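Local coordinates for EscD/YscD/HrpQ family type III secretion system inner membrane ring protein (Pseudomonas aeruginosa, PDB 6UID) that probably forms the cytoplasmic part of the type III secretion inner-membrane ring, at the interface between basal body and sorting platform, at residues Gly43-Ala46 with Val47-Val50. Residues are numbered along the deposited sequence; the frame is centred on the assembly and turned at random.
Sequences GIAA and VHLV
His-48 folds back against the loop that leads into its own strand and receives a hydrogen bond from the backbone of Ala-45, an example of a buried imidazole bridging a loop and a neighbouring strand. Ala-45 N donates to His-48 ND1 over 3.1 Å, nearly straight at 169°, although the donor sits 20° out of the ring plane. With ND1 accepting, the ring proton is placed on NE2, which hydrogen-bonds to the carbonyl O of Cys-90 on the strand 88-90, a pairing that implies a neutral, NE2-protonated imidazole; gripped at both nitrogens, the ring has little freedom to rotate. The two beta sheets of the domain are consistent with the FHA-like fold of this family. Residues 43-48 carry the chain from strand 37-38 into strand 49-54, and His-48 and Leu-49 together face Leu-28 of strand 24-29 in a classic beta bulge. Ser-30 OG hydrogen-bonds to the O of Ile-44.

The nonpolar contact is made by Ile-44. Its CD1 lies over the centre of one imidazole face, 3.8 Å from the centroid, as a CH-pi contact, and CG2 reaches His-48 CB at 4.0 Å. With CG1 of Ile-44 anti to the carbonyl carbon (chi1 -63°), the longer branch carries CD1 over the ring, the two side chains crossing at about a right angle.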
ATOM      1  N   GLY A  43      -4.439   5.098  13.049  1.00 19.01           N
ATOM      2  CA  GLY A  43      -5.210   4.024  12.451  1.00 19.70           C
ATOM      3  C   GLY A  43      -4.402   2.901  11.843  1.00 18.77           C
ATOM      4  O   GLY A  43      -4.986   2.012  11.226  1.00 21.50           O
ATOM      5  N   ILE A  44      -3.081   2.931  11.959  1.00 17.31           N
ATOM      6  CA  ILE A  44      -2.251   1.843  11.444  1.00 18.29           C
ATOM      7  C   ILE A  44      -2.191   0.713  12.468  1.00 17.52           C
ATOM      8  O   ILE A  44      -1.716   0.904  13.598  1.00 18.04           O
ATOM      9  CB  ILE A  44      -0.836   2.342  11.129  1.00 16.59           C
ATOM     10  CG1 ILE A  44      -0.839   3.397  10.023  1.00 18.98           C
ATOM     11  CG2 ILE A  44       0.068   1.158  10.775  1.00 17.13           C
ATOM     12  CD1 ILE A  44      -1.240   2.860   8.632  1.00 20.61           C
ATOM     13  N   ALA A  45      -2.574  -0.489  12.049  1.00 14.63           N
ATOM     14  CA  ALA A  45      -2.564  -1.649  12.918  1.00 15.30           C
ATOM     15  C   ALA A  45      -1.141  -2.150  13.163  1.00 14.96           C
ATOM     16  O   ALA A  45      -0.212  -1.852  12.408  1.00 14.81           O
ATOM     17  CB  ALA A  45      -3.413  -2.764  12.315  1.00 15.96           C
ATOM     18  N   ALA A  46      -0.994  -2.957  14.219  1.00 16.23           N
ATOM     19  CA  ALA A  46       0.303  -3.552  14.548  1.00 15.65           C
ATOM     20  C   ALA A  46       0.925  -4.236  13.334  1.00 17.40           C
ATOM     21  O   ALA A  46       2.105  -4.011  13.003  1.00 15.22           O
ATOM     22  CB  ALA A  46       0.143  -4.543  15.695  1.00 17.47           C
ATOM     23  N   VAL A  47       0.127  -5.057  12.642  1.00 15.56           N
ATOM     24  CA  VAL A  47       0.424  -5.526  11.287  1.00 13.83           C
ATOM     25  C   VAL A  47      -0.729  -5.063  10.414  1.00 14.39           C
ATOM     26  O   VAL A  47      -1.862  -5.564  10.526  1.00 17.69           O
ATOM     27  CB  VAL A  47       0.627  -7.044  11.203  1.00 16.67           C
ATOM     28  CG1 VAL A  47       0.923  -7.465   9.770  1.00 17.50           C
ATOM     29  CG2 VAL A  47       1.772  -7.470  12.113  1.00 17.03           C
ATOM     30  N   HIS A  48      -0.450  -4.087   9.565  1.00 12.20           N
ATOM     31  CA  HIS A  48      -1.468  -3.428   8.768  1.00 12.39           C
ATOM     32  C   HIS A  48      -1.637  -4.050   7.389  1.00 13.03           C
ATOM     33  O   HIS A  48      -2.760  -4.106   6.869  1.00 14.48           O
ATOM     34  CB  HIS A  48      -1.068  -1.954   8.616  1.00 14.42           C
ATOM     35  CG  HIS A  48      -2.187  -1.078   8.161  1.00 14.32           C
ATOM     36  ND1 HIS A  48      -3.171  -0.630   9.017  1.00 16.84           N
ATOM     37  CD2 HIS A  48      -2.477  -0.575   6.945  1.00 18.34           C
ATOM     38  CE1 HIS A  48      -4.038   0.093   8.328  1.00 17.27           C
ATOM     39  NE2 HIS A  48      -3.636   0.153   7.076  1.00 16.69           N
ATOM     40  N   LEU A  49      -0.540  -4.481   6.775  1.00 12.89           N
ATOM     41  CA  LEU A  49      -0.524  -4.989   5.414  1.00 13.75           C
ATOM     42  C   LEU A  49       0.642  -5.957   5.291  1.00 12.73           C
ATOM     43  O   LEU A  49       1.713  -5.712   5.847  1.00 13.80           O
ATOM     44  CB  LEU A  49      -0.347  -3.815   4.450  1.00 14.75           C
ATOM     45  CG  LEU A  49      -0.332  -4.112   2.951  1.00 14.87           C
ATOM     46  CD1 LEU A  49      -1.656  -4.695   2.531  1.00 16.74           C
ATOM     47  CD2 LEU A  49      -0.035  -2.830   2.173  1.00 18.22           C
ATOM     48  N   VAL A  50       0.429  -7.085   4.609  1.00 12.73           N
ATOM     49  CA  VAL A  50       1.469  -8.070   4.365  1.00 13.59           C
ATOM     50  C   VAL A  50       1.513  -8.344   2.877  1.00 13.34           C
ATOM     51  O   VAL A  50       0.481  -8.660   2.264  1.00 13.49           O
ATOM     52  CB  VAL A  50       1.226  -9.381   5.130  1.00 14.84           C
ATOM     53  CG1 VAL A  50       2.401 -10.315   4.954  1.00 16.84           C
ATOM     54  CG2 VAL A  50       1.021  -9.114   6.584  1.00 16.30           C
TER